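Local structure of monomethylamine methyltransferase MtmB1 (Methanosarcina barkeri, 1NTH) at residues G266-I271 / T275-A280; D296-I301 / L312-W317; M30-K35 / N234-D239. The protein catalyses the transfer of the methyl group of monomethylamine to the corrinoid cofactor of its partner protein MtmC, a step in methanogenesis from methylamine. All blocks are in the same frame, centred on the assembly; numbering follows the deposited sequence.

Contact 1: G266-I271 / T275-A280; sequences GYAGGI and TIVDVA
Thr275 and Ile271 meet through one carbonyl oxygen that takes two bonds. Thr275 OG1 donates to Ile271 O at 2.7 Å, and Thr275 N reaches the same Ile271 O at 3.0 Å. The amide bond is the ordinary i to i+4 bond of the first helical turn. With chi1 at -52°, OG1 lies beside its own backbone nitrogen and can reach the same oxygen, which it meets from above the carbonyl plane, 41° out of it. Threonine suits this buried spot, since its hydroxyl is spent on the backbone while CG2 stays apolar; a valine here would probably keep the shape but leave Ile271 O with the amide as its one donor from this residue. Two residues further along the helix, Val277 CG2 lies 3.5 Å from Ala268 CB, a close fit of a small side chain against the helix flank. The helix thus covered, 271-288, belongs to the TIM barrel, following strand 263-264 and leading into strand 293-300. Glycines shape the turn between strand and helix. Gly269, with phi 121°, stands where a CB would jam against the preceding carbonyl oxygen, and Gly270 is the N-cap residue, its O bonded to Thr274 OG1. Farther out, Phe47 lies against both Ile271 and Thr275, while Ile314 of helix 309-325 packs on Thr275.

Contact 2: D296-I301 / L312-W317; sequences DGPVHI and LMIAGW
Pro298 and Ala315 bring the two backbones closest, their CA atoms 6.4 Å apart, where barrel strand 293-300 is interrupted by a short irregular break at Gly297 and Pro298. The segments are the strand and helix of a beta-alpha-beta unit of the TIM barrel: strand 293-300, helix 309-325, then strand 330-333. Gly297 takes backbone angles that suit a residue without a CB, and the chain then turns the Pro298 ring toward the helix. That ring carries the contact. Its CG sits 3.7 Å from Ile314 CG2, and the proline and isoleucine side chains slide past each other in opposite directions. Ile314 brings this methyl branch to the ring because CG2 is anti to its backbone N, with CG1 at chi1 -67° turned beside that nitrogen. On the neighbouring residue the Ala315 methyl lies 4.0 Å from Pro298 CG and 4.1 Å from Pro298 CD, so CB, CG and CD of the ring lie against two successive helix residues. The short side chain of alanine lets the rigid ring come close to the helix backbone, with Pro298 CG 4.0 Å from Ala315 N. Asn332 of strand 330-333 touches both Pro298 and Ala315, tying in the next strand of the unit. Nearby, Asp296 OD2 approaches Ala315 CA at 4.2 Å and forms a salt bridge with Arg361. The other oxygen, Asp296 OD1, accepts a 2.6 Å bond from Gly297 N, which arrives from above the carboxylate plane, 43° out of it.

Contact 3: M30-K35 / N234-D239; sequences MKIPMK and NELKID
Ile32 of helix 24-42 reaches across to Glu235 and Leu236, joining a peripheral helix to the chain that leaves TIM-barrel strand 227-231 and goes on to strand 237-238 at the edge of a small mixed sheet. From Ile32 CB two branches set out. The short one, CG2, lies loosely beside the root of the glutamate, 4.4 Å from Glu235 CB. The longer begins with CG1, 4.1 Å from Glu235 O, and folds back at chi2 -61°, so that its end, CD1, lies 4.1 Å from Leu236 CB and equally near Leu236 CD2. The isoleucine and leucine side chains cross obliquely. Branching at CB lets Ile32 serve two successive residues, with CG2 beside Glu235 while the CG1-CD1 arm runs on to Leu236. Glu235 O, beside these carbons, is also bonded by Trp27 NE1, which satisfies a buried carbonyl. The tight path of the second segment rests on a cis peptide between Asn234 and Glu235, and on Leu236 in a left-handed backbone conformation. Pro33, next to Ile32, has no N-H to give to the preceding turn, where the helix is kinked. Lys237 NZ binds Asn234 O at 2.9 Å and also grips Asp28 and Gln24 of helix 24-42. Glu235, whose carboxylate leads away from Ile32, holds Asn234: ND2 of the asparagine meets Glu235 OE2 at 2.9 Å, with an N-H...O angle of 166°.

How the contacts relate
Along the chain the contacts follow one another in series: contact 3, whose segments are separated by 198 residues, then contact 1, then contact 2. Contact 1 sits in the middle, its centre about 9 Å from those of the other two, whose own centres are about 17 Å apart. Helix 271-288, which carries the 275-280 segment of contact 1, touches both other contacts. On one flank Val277 packs on Leu236 and Glu235 of contact 3; on another, Asp278 OD2 comes within 2.4 Å of Asp296 OD2 in contact 2, a close approach of like charges. Helix 24-42 is therefore linked to the strand 293-300 unit through helix 271-288, all within one subunit, although contacts 2 and 3 do not touch directly.

Contact 1: G266-I271 / T275-A280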
loop_
_atom_site.group_PDB
_atom_site.type_symbol
_atom_site.label_atom_id
_atom_site.label_comp_id
_atom_site.label_asym_id
_atom_site.label_seq_id
_atom_site.Cartn_x
_atom_site.Cartn_y
_atom_site.Cartn_z
ATOM N N GLY A 266 -25.179 -6.280 41.761
ATOM C CA GLY A 266 -24.756 -4.892 41.692
ATOM C C GLY A 266 -25.916 -3.921 41.792
ATOM O O GLY A 266 -26.931 -4.227 42.414
ATOM N N TYR A 267 -25.781 -2.756 41.165
ATOM C CA TYR A 267 -26.826 -1.737 41.223
ATOM C C TYR A 267 -28.188 -2.160 40.679
ATOM O O TYR A 267 -29.219 -1.671 41.142
ATOM C CB TYR A 267 -26.376 -0.464 40.497
ATOM C CG TYR A 267 -25.117 0.166 41.047
ATOM C CD1 TYR A 267 -24.926 0.318 42.422
ATOM C CD2 TYR A 267 -24.122 0.632 40.188
ATOM C CE1 TYR A 267 -23.768 0.917 42.927
ATOM C CE2 TYR A 267 -22.967 1.230 40.679
ATOM C CZ TYR A 267 -22.796 1.371 42.047
ATOM O OH TYR A 267 -21.650 1.967 42.526
ATOM N N ALA A 268 -28.203 -3.060 39.701
ATOM C CA ALA A 268 -29.462 -3.506 39.112
ATOM C C ALA A 268 -30.220 -4.480 40.005
ATOM O O ALA A 268 -31.451 -4.484 40.030
ATOM C CB ALA A 268 -29.205 -4.151 37.760
ATOM N N GLY A 269 -29.479 -5.307 40.732
ATOM C CA GLY A 269 -30.107 -6.282 41.599
ATOM C C GLY A 269 -29.729 -7.713 41.256
ATOM O O GLY A 269 -28.565 -8.008 40.971
ATOM N N GLY A 270 -30.725 -8.597 41.261
ATOM C CA GLY A 270 -30.499 -10.007 40.992
ATOM C C GLY A 270 -30.348 -10.461 39.550
ATOM O O GLY A 270 -30.033 -9.667 38.661
ATOM N N ILE A 271 -30.589 -11.752 39.331
ATOM C CA ILE A 271 -30.458 -12.369 38.014
ATOM C C ILE A 271 -31.287 -11.723 36.908
ATOM O O ILE A 271 -30.731 -11.198 35.944
ATOM C CB ILE A 271 -30.799 -13.879 38.070
ATOM C CG1 ILE A 271 -29.827 -14.595 39.013
ATOM C CG2 ILE A 271 -30.729 -14.482 36.669
ATOM C CD1 ILE A 271 -30.094 -16.083 39.165
ATOM N N THR A 275 -30.026 -9.085 33.967
ATOM C CA THR A 275 -30.168 -9.503 32.576
ATOM C C THR A 275 -30.891 -8.419 31.777
ATOM O O THR A 275 -30.589 -8.192 30.605
ATOM C CB THR A 275 -30.925 -10.844 32.475
ATOM O OG1 THR A 275 -30.299 -11.804 33.341
ATOM C CG2 THR A 275 -30.883 -11.378 31.041
ATOM N N ILE A 276 -31.847 -7.746 32.412
ATOM C CA ILE A 276 -32.565 -6.662 31.756
ATOM C C ILE A 276 -31.537 -5.589 31.392
ATOM O O ILE A 276 -31.548 -5.052 30.284
ATOM C CB ILE A 276 -33.633 -6.048 32.696
ATOM C CG1 ILE A 276 -34.778 -7.043 32.890
ATOM C CG2 ILE A 276 -34.154 -4.732 32.124
ATOM C CD1 ILE A 276 -35.828 -6.581 33.893
ATOM N N VAL A 277 -30.643 -5.290 32.328
ATOM C CA VAL A 277 -29.598 -4.298 32.095
ATOM C C VAL A 277 -28.677 -4.780 30.975
ATOM O O VAL A 277 -28.285 -3.998 30.106
ATOM C CB VAL A 277 -28.753 -4.061 33.373
ATOM C CG1 VAL A 277 -27.474 -3.304 33.034
ATOM C CG2 VAL A 277 -29.566 -3.274 34.383
ATOM N N ASP A 278 -28.346 -6.068 31.000
ATOM C CA ASP A 278 -27.465 -6.653 29.991
ATOM C C ASP A 278 -28.056 -6.477 28.591
ATOM O O ASP A 278 -27.353 -6.079 27.661
ATOM C CB ASP A 278 -27.242 -8.137 30.284
ATOM C CG ASP A 278 -26.036 -8.700 29.558
ATOM O OD1 ASP A 278 -25.442 -7.972 28.733
ATOM O OD2 ASP A 278 -25.683 -9.869 29.814
ATOM N N VAL A 279 -29.343 -6.777 28.435
ATOM C CA VAL A 279 -29.988 -6.614 27.134
ATOM C C VAL A 279 -29.934 -5.138 26.744
ATOM O O VAL A 279 -29.640 -4.795 25.597
ATOM C CB VAL A 279 -31.461 -7.103 27.169
ATOM C CG1 VAL A 279 -32.194 -6.689 25.892
ATOM C CG2 VAL A 279 -31.489 -8.620 27.325
ATOM N N ALA A 280 -30.196 -4.261 27.707
ATOM C CA ALA A 280 -30.166 -2.830 27.448
ATOM C C ALA A 280 -28.788 -2.354 26.987
ATOM O O ALA A 280 -28.697 -1.486 26.119
ATOM C CB ALA A 280 -30.588 -2.059 28.703
#

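Contact 2: D296-I301 / L312-W317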
loop_
_atom_site.group_PDB
_atom_site.type_symbol
_atom_site.label_atom_id
_atom_site.label_comp_id
_atom_site.label_asym_id
_atom_site.label_seq_id
_atom_site.Cartn_x
_atom_site.Cartn_y
_atom_site.Cartn_z
ATOM N N ASP A 296 -19.878 -9.011 26.140
ATOM C CA ASP A 296 -20.540 -9.069 27.441
ATOM C C ASP A 296 -19.543 -9.640 28.448
ATOM O O ASP A 296 -18.404 -9.963 28.099
ATOM C CB ASP A 296 -21.769 -9.980 27.329
ATOM C CG ASP A 296 -22.724 -9.854 28.508
ATOM O OD1 ASP A 296 -22.441 -9.100 29.466
ATOM O OD2 ASP A 296 -23.775 -10.528 28.461
ATOM N N GLY A 297 -19.972 -9.758 29.699
ATOM C CA GLY A 297 -19.113 -10.305 30.731
ATOM C C GLY A 297 -19.755 -10.142 32.096
ATOM O O GLY A 297 -19.188 -9.480 32.963
ATOM N N PRO A 298 -20.940 -10.732 32.319
ATOM C CA PRO A 298 -21.607 -10.605 33.623
ATOM C C PRO A 298 -20.676 -11.125 34.708
ATOM O O PRO A 298 -20.131 -12.218 34.586
ATOM C CB PRO A 298 -22.849 -11.480 33.467
ATOM C CG PRO A 298 -23.104 -11.465 31.979
ATOM C CD PRO A 298 -21.709 -11.614 31.426
ATOM N N VAL A 299 -20.498 -10.352 35.774
ATOM C CA VAL A 299 -19.599 -10.770 36.838
ATOM C C VAL A 299 -20.278 -10.769 38.207
ATOM O O VAL A 299 -21.133 -9.929 38.488
ATOM C CB VAL A 299 -18.347 -9.864 36.861
ATOM C CG1 VAL A 299 -18.751 -8.424 37.116
ATOM C CG2 VAL A 299 -17.364 -10.352 37.905
ATOM N N HIS A 300 -19.889 -11.722 39.049
ATOM C CA HIS A 300 -20.458 -11.858 40.391
ATOM C C HIS A 300 -19.863 -10.802 41.319
ATOM O O HIS A 300 -18.647 -10.703 41.457
ATOM C CB HIS A 300 -20.164 -13.263 40.924
ATOM C CG HIS A 300 -21.014 -13.661 42.089
ATOM N ND1 HIS A 300 -20.883 -13.092 43.337
ATOM C CD2 HIS A 300 -22.007 -14.575 42.193
ATOM C CE1 HIS A 300 -21.760 -13.639 44.161
ATOM N NE2 HIS A 300 -22.454 -14.542 43.492
ATOM N N ILE A 301 -20.726 -10.011 41.953
ATOM C CA ILE A 301 -20.261 -8.949 42.838
ATOM C C ILE A 301 -19.285 -9.424 43.915
ATOM O O ILE A 301 -18.366 -8.693 44.288
ATOM C CB ILE A 301 -21.447 -8.226 43.520
ATOM C CG1 ILE A 301 -20.938 -6.980 44.250
ATOM C CG2 ILE A 301 -22.154 -9.168 44.489
ATOM C CD1 ILE A 301 -22.034 -6.060 44.734
ATOM N N LEU A 312 -23.688 -17.040 34.491
ATOM C CA LEU A 312 -23.853 -17.856 33.294
ATOM C C LEU A 312 -25.304 -17.740 32.820
ATOM O O LEU A 312 -25.570 -17.654 31.622
ATOM C CB LEU A 312 -23.495 -19.320 33.580
ATOM C CG LEU A 312 -22.005 -19.604 33.817
ATOM C CD1 LEU A 312 -21.811 -21.061 34.213
ATOM C CD2 LEU A 312 -21.207 -19.288 32.545
ATOM N N MET A 313 -26.244 -17.722 33.764
ATOM C CA MET A 313 -27.657 -17.587 33.415
ATOM C C MET A 313 -27.923 -16.224 32.782
ATOM O O MET A 313 -28.678 -16.114 31.817
ATOM C CB MET A 313 -28.532 -17.760 34.660
ATOM C CG MET A 313 -28.568 -19.184 35.188
ATOM S SD MET A 313 -29.442 -19.295 36.765
ATOM C CE MET A 313 -31.124 -18.989 36.247
ATOM N N ILE A 314 -27.301 -15.186 33.332
ATOM C CA ILE A 314 -27.470 -13.838 32.802
ATOM C C ILE A 314 -26.968 -13.781 31.359
ATOM O O ILE A 314 -27.663 -13.285 30.472
ATOM C CB ILE A 314 -26.702 -12.808 33.662
ATOM C CG1 ILE A 314 -27.345 -12.728 35.052
ATOM C CG2 ILE A 314 -26.707 -11.435 32.985
ATOM C CD1 ILE A 314 -26.511 -11.990 36.077
ATOM N N ALA A 315 -25.769 -14.304 31.125
ATOM C CA ALA A 315 -25.191 -14.296 29.783
ATOM C C ALA A 315 -26.008 -15.147 28.808
ATOM O O ALA A 315 -26.267 -14.731 27.675
ATOM C CB ALA A 315 -23.751 -14.796 29.832
ATOM N N GLY A 316 -26.408 -16.335 29.250
ATOM C CA GLY A 316 -27.183 -17.220 28.395
ATOM C C GLY A 316 -28.503 -16.623 27.947
ATOM O O GLY A 316 -28.853 -16.690 26.768
ATOM N N TRP A 317 -29.242 -16.037 28.884
ATOM C CA TRP A 317 -30.523 -15.428 28.549
ATOM C C TRP A 317 -30.359 -14.171 27.706
ATOM O O TRP A 317 -31.109 -13.957 26.756
ATOM C CB TRP A 317 -31.318 -15.097 29.819
ATOM C CG TRP A 317 -32.056 -16.275 30.377
ATOM C CD1 TRP A 317 -31.533 -17.314 31.095
ATOM C CD2 TRP A 317 -33.452 -16.554 30.224
ATOM N NE1 TRP A 317 -32.520 -18.224 31.398
ATOM C CE2 TRP A 317 -33.708 -17.782 30.876
ATOM C CE3 TRP A 317 -34.514 -15.885 29.599
ATOM C CZ2 TRP A 317 -34.986 -18.356 30.922
ATOM C CZ3 TRP A 317 -35.787 -16.455 29.644
ATOM C CH2 TRP A 317 -36.008 -17.679 30.303
#

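Contact 3: M30-K35 / N234-D239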
loop_
_atom_site.group_PDB
_atom_site.type_symbol
_atom_site.label_atom_id
_atom_site.label_comp_id
_atom_site.label_asym_id
_atom_site.label_seq_id
_atom_site.Cartn_x
_atom_site.Cartn_y
_atom_site.Cartn_z
ATOM N N MET A 30 -31.004 4.475 42.922
ATOM C CA MET A 30 -32.423 4.732 42.739
ATOM C C MET A 30 -32.961 4.486 41.329
ATOM O O MET A 30 -33.712 3.542 41.110
ATOM C CB MET A 30 -32.749 6.167 43.174
ATOM C CG MET A 30 -34.200 6.572 42.967
ATOM S SD MET A 30 -34.567 8.211 43.637
ATOM C CE MET A 30 -33.844 9.262 42.363
ATOM N N LYS A 31 -32.575 5.324 40.372
ATOM C CA LYS A 31 -33.085 5.184 39.015
ATOM C C LYS A 31 -32.902 3.804 38.382
ATOM O O LYS A 31 -33.865 3.210 37.895
ATOM C CB LYS A 31 -32.484 6.269 38.118
ATOM C CG LYS A 31 -32.947 7.674 38.499
ATOM C CD LYS A 31 -32.377 8.734 37.576
ATOM C CE LYS A 31 -32.814 10.129 38.004
ATOM N NZ LYS A 31 -34.291 10.287 37.951
ATOM N N ILE A 32 -31.679 3.289 38.397
ATOM C CA ILE A 32 -31.414 1.979 37.811
ATOM C C ILE A 32 -32.102 0.830 38.548
ATOM O O ILE A 32 -32.863 0.075 37.947
ATOM C CB ILE A 32 -29.892 1.707 37.729
ATOM C CG1 ILE A 32 -29.256 2.656 36.708
ATOM C CG2 ILE A 32 -29.629 0.255 37.343
ATOM C CD1 ILE A 32 -29.796 2.495 35.302
ATOM N N PRO A 33 -31.854 0.682 39.860
ATOM C CA PRO A 33 -32.513 -0.420 40.571
ATOM C C PRO A 33 -34.043 -0.366 40.535
ATOM O O PRO A 33 -34.697 -1.403 40.453
ATOM C CB PRO A 33 -31.939 -0.317 41.987
ATOM C CG PRO A 33 -31.609 1.139 42.121
ATOM C CD PRO A 33 -30.996 1.457 40.773
ATOM N N MET A 34 -34.618 0.833 40.588
ATOM C CA MET A 34 -36.072 0.960 40.545
ATOM C C MET A 34 -36.641 0.477 39.215
ATOM O O MET A 34 -37.608 -0.285 39.180
ATOM C CB MET A 34 -36.501 2.415 40.764
ATOM C CG MET A 34 -36.554 2.850 42.221
ATOM S SD MET A 34 -37.056 4.576 42.363
ATOM C CE MET A 34 -38.806 4.466 42.044
ATOM N N LYS A 35 -36.040 0.917 38.113
ATOM C CA LYS A 35 -36.539 0.519 36.805
ATOM C C LYS A 35 -36.370 -0.972 36.530
ATOM O O LYS A 35 -37.260 -1.606 35.960
ATOM C CB LYS A 35 -35.854 1.331 35.704
ATOM C CG LYS A 35 -36.454 1.107 34.323
ATOM C CD LYS A 35 -37.927 1.484 34.282
ATOM C CE LYS A 35 -38.129 2.967 34.527
ATOM N NZ LYS A 35 -39.564 3.342 34.441
ATOM N N ASN A 234 -20.674 0.831 34.666
ATOM C CA ASN A 234 -21.776 0.155 35.364
ATOM C C ASN A 234 -22.652 1.118 36.163
ATOM O O ASN A 234 -22.136 1.815 37.032
ATOM C CB ASN A 234 -21.214 -0.891 36.325
ATOM C CG ASN A 234 -20.423 -1.966 35.615
ATOM O OD1 ASN A 234 -19.341 -1.710 35.080
ATOM N ND2 ASN A 234 -20.961 -3.176 35.597
ATOM N N GLU A 235 -23.957 1.188 35.879
ATOM C CA GLU A 235 -24.649 0.431 34.827
ATOM C C GLU A 235 -25.333 1.502 33.971
ATOM O O GLU A 235 -25.791 2.514 34.512
ATOM C CB GLU A 235 -25.725 -0.487 35.424
ATOM C CG GLU A 235 -25.244 -1.492 36.467
ATOM C CD GLU A 235 -24.315 -2.549 35.897
ATOM O OE1 GLU A 235 -24.229 -2.670 34.654
ATOM O OE2 GLU A 235 -23.679 -3.269 36.695
ATOM N N LEU A 236 -25.429 1.275 32.660
ATOM C CA LEU A 236 -26.026 2.252 31.733
ATOM C C LEU A 236 -25.364 3.586 32.036
ATOM O O LEU A 236 -26.019 4.584 32.354
ATOM C CB LEU A 236 -27.546 2.353 31.923
ATOM C CG LEU A 236 -28.377 1.294 31.191
ATOM C CD1 LEU A 236 -28.113 -0.077 31.785
ATOM C CD2 LEU A 236 -29.857 1.642 31.291
ATOM N N LYS A 237 -24.044 3.586 31.907
ATOM C CA LYS A 237 -23.236 4.742 32.241
ATOM C C LYS A 237 -22.009 4.820 31.334
ATOM O O LYS A 237 -21.534 3.800 30.836
ATOM C CB LYS A 237 -22.809 4.587 33.701
ATOM C CG LYS A 237 -21.958 5.689 34.282
ATOM C CD LYS A 237 -21.518 5.311 35.697
ATOM C CE LYS A 237 -22.714 5.059 36.610
ATOM N NZ LYS A 237 -22.296 4.536 37.947
ATOM N N ILE A 238 -21.497 6.029 31.130
ATOM C CA ILE A 238 -20.329 6.217 30.277
ATOM C C ILE A 238 -19.591 7.505 30.638
ATOM O O ILE A 238 -20.159 8.413 31.249
ATOM C CB ILE A 238 -20.750 6.275 28.782
ATOM C CG1 ILE A 238 -19.540 6.022 27.878
ATOM C CG2 ILE A 238 -21.351 7.628 28.454
ATOM C CD1 ILE A 238 -18.997 4.616 27.979
ATOM N N ASP A 239 -18.318 7.574 30.262
ATOM C CA ASP A 239 -17.494 8.754 30.508
ATOM C C ASP A 239 -17.189 9.394 29.155
ATOM O O ASP A 239 -17.274 8.729 28.121
ATOM C CB ASP A 239 -16.198 8.352 31.210
ATOM C CG ASP A 239 -15.456 7.249 30.478
ATOM O OD1 ASP A 239 -16.035 6.161 30.278
ATOM O OD2 ASP A 239 -14.290 7.472 30.103
#